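Local atomic coordinates of Cow rumen GH26 endo-mannanase (PDB entry 6UEH), a protein that probably hydrolyses internal beta-1,4-mannosidic linkages of mannans such as galactomannan, as a family 26 glycoside hydrolase that also carries a calcium-binding CBM6-type domain. Residues A[168-173]-A[199-204]; A[356-361]-A[380-385]. All coordinates share one frame; numbering follows the deposited sequence.

Contact 1 of 2, residues A[168-173]-A[199-204]; sequences KIISGQ and YPAIRG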
loop_
_atom_site.group_PDB
_atom_site.type_symbol
_atom_site.label_atom_id
_atom_site.label_comp_id
_atom_site.label_asym_id
_atom_site.label_seq_id
_atom_site.Cartn_x
_atom_site.Cartn_y
_atom_site.Cartn_z
ATOM N N LYS A 168 4.605 -8.727 13.291
ATOM C CA LYS A 168 5.908 -8.138 12.998
ATOM C C LYS A 168 5.869 -7.352 11.694
ATOM O O LYS A 168 4.880 -7.395 10.961
ATOM C CB LYS A 168 6.988 -9.222 12.888
ATOM C CG LYS A 168 7.027 -10.239 14.019
ATOM C CD LYS A 168 7.730 -9.684 15.239
ATOM C CE LYS A 168 7.899 -10.754 16.305
ATOM N NZ LYS A 168 8.646 -10.232 17.479
ATOM N N ILE A 169 6.954 -6.639 11.410
ATOM C CA ILE A 169 7.192 -6.120 10.071
ATOM C C ILE A 169 8.559 -6.629 9.606
ATOM O O ILE A 169 9.519 -6.671 10.376
ATOM C CB ILE A 169 7.114 -4.571 10.013
ATOM C CG1 ILE A 169 7.122 -4.090 8.558
ATOM C CG2 ILE A 169 8.238 -3.924 10.820
ATOM C CD1 ILE A 169 6.794 -2.621 8.391
ATOM N N ILE A 170 8.633 -7.055 8.352
ATOM C CA ILE A 170 9.860 -7.642 7.827
ATOM C C ILE A 170 10.720 -6.579 7.150
ATOM O O ILE A 170 10.229 -5.809 6.334
ATOM C CB ILE A 170 9.545 -8.772 6.829
ATOM C CG1 ILE A 170 8.618 -9.800 7.482
ATOM C CG2 ILE A 170 10.827 -9.430 6.332
ATOM C CD1 ILE A 170 8.135 -10.879 6.547
ATOM N N SER A 171 12.002 -6.531 7.490
ATOM C CA SER A 171 12.895 -5.552 6.875
ATOM C C SER A 171 13.199 -5.907 5.421
ATOM O O SER A 171 13.244 -7.079 5.053
ATOM C CB SER A 171 14.199 -5.430 7.672
ATOM O OG SER A 171 14.829 -6.688 7.820
ATOM N N GLY A 172 13.401 -4.885 4.597
ATOM C CA GLY A 172 13.691 -5.096 3.193
ATOM C C GLY A 172 14.514 -3.974 2.596
ATOM O O GLY A 172 14.587 -2.883 3.158
ATOM N N GLN A 173 15.136 -4.246 1.453
ATOM C CA GLN A 173 15.963 -3.256 0.773
ATOM C C GLN A 173 16.122 -3.593 -0.703
ATOM O O GLN A 173 16.449 -4.726 -1.053
ATOM C CB GLN A 173 17.342 -3.156 1.431
ATOM C CG GLN A 173 18.282 -2.175 0.744
ATOM C CD GLN A 173 17.761 -0.749 0.788
ATOM O OE1 GLN A 173 17.339 -0.265 1.839
ATOM N NE2 GLN A 173 17.782 -0.074 -0.355
ATOM N N TYR A 199 21.187 -7.335 8.814
ATOM C CA TYR A 199 20.875 -7.297 7.390
ATOM C C TYR A 199 19.359 -7.291 7.195
ATOM O O TYR A 199 18.627 -7.852 8.010
ATOM C CB TYR A 199 21.478 -8.497 6.659
ATOM C CG TYR A 199 22.950 -8.393 6.327
ATOM C CD1 TYR A 199 23.399 -7.528 5.338
ATOM C CD2 TYR A 199 23.886 -9.187 6.975
ATOM C CE1 TYR A 199 24.741 -7.442 5.019
ATOM C CE2 TYR A 199 25.232 -9.111 6.662
ATOM C CZ TYR A 199 25.654 -8.236 5.684
ATOM O OH TYR A 199 26.990 -8.153 5.366
ATOM N N PRO A 200 18.878 -6.666 6.112
ATOM C CA PRO A 200 17.451 -6.797 5.800
ATOM C C PRO A 200 17.116 -8.241 5.446
ATOM O O PRO A 200 17.969 -8.943 4.902
ATOM C CB PRO A 200 17.267 -5.874 4.594
ATOM C CG PRO A 200 18.618 -5.839 3.952
ATOM C CD PRO A 200 19.595 -5.878 5.094
ATOM N N ALA A 201 15.902 -8.680 5.756
ATOM C CA ALA A 201 15.494 -10.048 5.459
ATOM C C ALA A 201 15.121 -10.192 3.987
ATOM O O ALA A 201 15.447 -11.194 3.346
ATOM C CB ALA A 201 14.328 -10.460 6.348
ATOM N N ILE A 202 14.436 -9.182 3.465
ATOM C CA ILE A 202 13.977 -9.174 2.081
ATOM C C ILE A 202 14.915 -8.345 1.204
ATOM O O ILE A 202 15.298 -7.235 1.568
ATOM C CB ILE A 202 12.534 -8.617 1.978
ATOM C CG1 ILE A 202 11.546 -9.585 2.635
ATOM C CG2 ILE A 202 12.146 -8.354 0.531
ATOM C CD1 ILE A 202 10.116 -9.081 2.665
ATOM N N ARG A 203 15.297 -8.892 0.056
ATOM C CA ARG A 203 16.102 -8.143 -0.903
ATOM C C ARG A 203 15.302 -7.917 -2.182
ATOM O O ARG A 203 14.669 -8.838 -2.697
ATOM C CB ARG A 203 17.412 -8.877 -1.202
ATOM C CG ARG A 203 18.346 -8.151 -2.164
ATOM C CD ARG A 203 19.763 -8.710 -2.066
ATOM N NE ARG A 203 20.675 -8.113 -3.039
ATOM C CZ ARG A 203 21.990 -8.009 -2.863
ATOM N NH1 ARG A 203 22.548 -8.448 -1.743
ATOM N NH2 ARG A 203 22.747 -7.452 -3.800
ATOM N N GLY A 204 15.317 -6.682 -2.674
ATOM C CA GLY A 204 14.577 -6.328 -3.870
ATOM C C GLY A 204 15.446 -6.347 -5.111
ATOM O O GLY A 204 16.558 -5.816 -5.110
#
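Pro200 rests its CB on the backbone of Gly172, 3.9 Å from Gly172 C, while its CG reaches the CB of Gln173 at the same distance. Gln173 leads its amide away from this contact, its chain bent at chi2 (63°), and NE2 bonds to the carbonyl of Trp451. At Ala201 the backbone N-H is turned to Ser171: it donates to OG at 3.1 Å and, weakly, to the carbonyl O. Ser171 OG stands between its own backbone N and carbonyl carbon (chi1 55°), which brings it to the Ala201 N-H, close to Pro200 CA, and it has a second partner in the carbonyl of Ile477. An alanine at Ser171 would probably leave the Ala201 N-H with the weak bond to the carbonyl as its main tie here, and the Ile477 carbonyl without this partner. The methyl of Ala201 meets Ile170 CG2 at 3.6 Å. That same CG2 touches Ile202 CD1, the two isoleucine side chains crossing at about a right angle. Parallel pairing starts at Ile202, whose N bonds to Ser171 O (2.9 Å, 161° at the hydrogen) and whose O accepts from Gln173 N. Arg203 sends its extended chain to Glu175 and Glu186 in salt bridges. Gly204 N then bonds to Gln173 O at 2.8 Å. The pairing joins the two strands of a right-handed beta-alpha-beta unit of the TIM barrel: helix 187-196 packs Phe189 against Pro200 and Gln173, and strand 476-477 flanks strand 169-174.

Contact 2 of 2, residues A[356-361]-A[380-385]; sequences NLIWEQ and VDMIGY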
loop_
_atom_site.group_PDB
_atom_site.type_symbol
_atom_site.label_atom_id
_atom_site.label_comp_id
_atom_site.label_asym_id
_atom_site.label_seq_id
_atom_site.Cartn_x
_atom_site.Cartn_y
_atom_site.Cartn_z
ATOM N N ASN A 356 6.278 -20.702 -9.119
ATOM C CA ASN A 356 7.098 -20.366 -7.960
ATOM C C ASN A 356 6.944 -18.908 -7.544
ATOM O O ASN A 356 7.760 -18.384 -6.789
ATOM C CB ASN A 356 8.569 -20.660 -8.255
ATOM C CG ASN A 356 9.092 -19.868 -9.444
ATOM O OD1 ASN A 356 8.360 -19.612 -10.401
ATOM N ND2 ASN A 356 10.360 -19.476 -9.386
ATOM N N LEU A 357 5.893 -18.262 -8.035
ATOM C CA LEU A 357 5.736 -16.824 -7.865
ATOM C C LEU A 357 4.648 -16.459 -6.867
ATOM O O LEU A 357 3.571 -17.056 -6.853
ATOM C CB LEU A 357 5.426 -16.167 -9.210
ATOM C CG LEU A 357 6.374 -16.501 -10.363
ATOM C CD1 LEU A 357 5.903 -15.836 -11.650
ATOM C CD2 LEU A 357 7.802 -16.087 -10.021
ATOM N N ILE A 358 4.949 -15.473 -6.029
ATOM C CA ILE A 358 3.950 -14.846 -5.177
ATOM C C ILE A 358 3.597 -13.502 -5.799
ATOM O O ILE A 358 4.390 -12.562 -5.757
ATOM C CB ILE A 358 4.454 -14.657 -3.733
ATOM C CG1 ILE A 358 4.823 -16.013 -3.123
ATOM C CG2 ILE A 358 3.401 -13.957 -2.885
ATOM C CD1 ILE A 358 5.297 -15.933 -1.689
ATOM N N TRP A 359 2.413 -13.423 -6.395
ATOM C CA TRP A 359 2.041 -12.264 -7.197
ATOM C C TRP A 359 1.626 -11.075 -6.334
ATOM O O TRP A 359 0.570 -11.091 -5.699
ATOM C CB TRP A 359 0.914 -12.636 -8.164
ATOM C CG TRP A 359 1.319 -13.660 -9.182
ATOM C CD1 TRP A 359 1.404 -15.012 -9.003
ATOM C CD2 TRP A 359 1.695 -13.411 -10.541
ATOM N NE1 TRP A 359 1.810 -15.620 -10.168
ATOM C CE2 TRP A 359 1.995 -14.657 -11.128
ATOM C CE3 TRP A 359 1.805 -12.254 -11.320
ATOM C CZ2 TRP A 359 2.399 -14.780 -12.455
ATOM C CZ3 TRP A 359 2.207 -12.378 -12.637
ATOM C CH2 TRP A 359 2.499 -13.631 -13.190
ATOM N N GLU A 360 2.465 -10.043 -6.320
ATOM C CA GLU A 360 2.167 -8.826 -5.574
ATOM C C GLU A 360 1.773 -7.699 -6.516
ATOM O O GLU A 360 2.535 -7.326 -7.412
ATOM C CB GLU A 360 3.362 -8.394 -4.721
ATOM C CG GLU A 360 3.102 -7.132 -3.910
ATOM C CD GLU A 360 4.209 -6.826 -2.920
ATOM O OE1 GLU A 360 5.374 -7.183 -3.193
ATOM O OE2 GLU A 360 3.913 -6.232 -1.863
ATOM N N GLN A 361 0.577 -7.162 -6.312
ATOM C CA GLN A 361 0.094 -6.063 -7.131
ATOM C C GLN A 361 0.004 -4.783 -6.312
ATOM O O GLN A 361 -0.530 -4.782 -5.201
ATOM C CB GLN A 361 -1.269 -6.401 -7.737
ATOM C CG GLN A 361 -1.812 -5.326 -8.665
ATOM C CD GLN A 361 -3.094 -5.746 -9.353
ATOM O OE1 GLN A 361 -4.085 -6.081 -8.700
ATOM N NE2 GLN A 361 -3.078 -5.740 -10.682
ATOM N N VAL A 380 -4.110 -12.338 -7.698
ATOM C CA VAL A 380 -3.193 -11.578 -6.846
ATOM C C VAL A 380 -2.983 -12.285 -5.501
ATOM O O VAL A 380 -3.932 -12.818 -4.926
ATOM C CB VAL A 380 -3.718 -10.136 -6.602
ATOM C CG1 VAL A 380 -2.758 -9.344 -5.726
ATOM C CG2 VAL A 380 -3.948 -9.409 -7.927
ATOM N N ASP A 381 -1.746 -12.291 -5.005
ATOM C CA ASP A 381 -1.422 -12.959 -3.743
ATOM C C ASP A 381 -1.048 -11.988 -2.630
ATOM O O ASP A 381 -0.952 -12.375 -1.465
ATOM C CB ASP A 381 -0.271 -13.945 -3.942
ATOM C CG ASP A 381 -0.583 -15.007 -4.969
ATOM O OD1 ASP A 381 -1.721 -15.520 -4.963
ATOM O OD2 ASP A 381 0.308 -15.323 -5.784
ATOM N N MET A 382 -0.821 -10.730 -2.989
ATOM C CA MET A 382 -0.336 -9.738 -2.037
ATOM C C MET A 382 -0.560 -8.338 -2.589
ATOM O O MET A 382 -0.456 -8.121 -3.794
ATOM C CB MET A 382 1.150 -9.966 -1.738
ATOM C CG MET A 382 1.762 -9.009 -0.723
ATOM S SD MET A 382 3.539 -9.271 -0.489
ATOM C CE MET A 382 3.568 -10.991 0.021
ATOM N N ILE A 383 -0.871 -7.392 -1.708
ATOM C CA ILE A 383 -1.022 -6.000 -2.109
ATOM C C ILE A 383 0.180 -5.182 -1.657
ATOM O O ILE A 383 0.549 -5.202 -0.484
ATOM C CB ILE A 383 -2.303 -5.367 -1.528
ATOM C CG1 ILE A 383 -3.534 -6.176 -1.938
ATOM C CG2 ILE A 383 -2.435 -3.920 -1.986
ATOM C CD1 ILE A 383 -3.755 -6.233 -3.427
ATOM N N GLY A 384 0.791 -4.460 -2.589
ATOM C CA GLY A 384 1.909 -3.601 -2.255
ATOM C C GLY A 384 1.520 -2.137 -2.293
ATOM O O GLY A 384 0.697 -1.730 -3.109
ATOM N N TYR A 385 2.096 -1.346 -1.396
ATOM C CA TYR A 385 1.920 0.099 -1.452
ATOM C C TYR A 385 3.285 0.771 -1.510
ATOM O O TYR A 385 4.159 0.491 -0.691
ATOM C CB TYR A 385 1.118 0.621 -0.254
ATOM C CG TYR A 385 0.807 2.096 -0.376
ATOM C CD1 TYR A 385 -0.166 2.546 -1.262
ATOM C CD2 TYR A 385 1.499 3.042 0.371
ATOM C CE1 TYR A 385 -0.448 3.891 -1.395
ATOM C CE2 TYR A 385 1.223 4.395 0.244
ATOM C CZ TYR A 385 0.247 4.811 -0.644
ATOM O OH TYR A 385 -0.036 6.151 -0.783
#
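Glu360 and Met382 are paired on one face of two parallel strands, their side chains crossing at a slant, and the glutamate can be followed along its length. Its CB is 4.0 Å from Met382 CB. CG, anti to the backbone N (chi1 -180°), passes Met382 O and the N of Gly384. CD comes to 3.5 Å from Met382 SD, and at the tip OE2 lies 3.4 Å from that sulfur and close to Gly384 CA, where a side chain would have collided with it. The other oxygen, OE1, is hydrogen-bonded to Tyr447 OH. Met382 bends at its last torsion, bringing CE near Ile358 CG2. One residue earlier, Asp381 reaches back across the strands: its OD2 accepts the Trp359 N-H at 2.9 Å on the anti side of the carboxylate and sits in the plane of the indole, beside CD1. Asp381 N returns a bond to Trp359 O (2.7 Å), which also takes a weak one from Met382 N. The carboxylate thus occupies a backbone N-H just ahead of the regular pairing, and Ser146 OG holds OD1. Regular parallel bonds follow, Gln361 N to Met382 O and Gly384 N to Gln361 O. Gln361, on the face opposite Glu360, brings OE1 to 3.4 Å from Val380 CG2; that amide oxygen is bonded to Ala375 N. The pair belongs to the TIM barrel, with strand 306-309 flanking 357-362 and strand 423-429 flanking 382-387. Helix 334-351 packs on Trp359, Gln361 and Val380, and helix 152-164 on Ile358 and Met382.

Contacts 1 and 2 are two parallel strand pairings in the same eight-stranded barrel, one following the other along the chain. Strands 306-309 and 234-238 stand between them in the order across the sheet, joining 357-362 to 202-206. Their centres are about 16 Å apart and their nearest atoms about 7 Å, so they do not touch directly. The segment around Tyr447 links their surroundings: its hydroxyl bonds Glu360 of contact 2, and Ile202 of contact 1 packs on the same residue. In TIM-barrel glycosidases the substrate cleft lies at the C-terminal ends of such strands, toward which both pairs run. The calcium ion is bound instead in the CBM6-type domain.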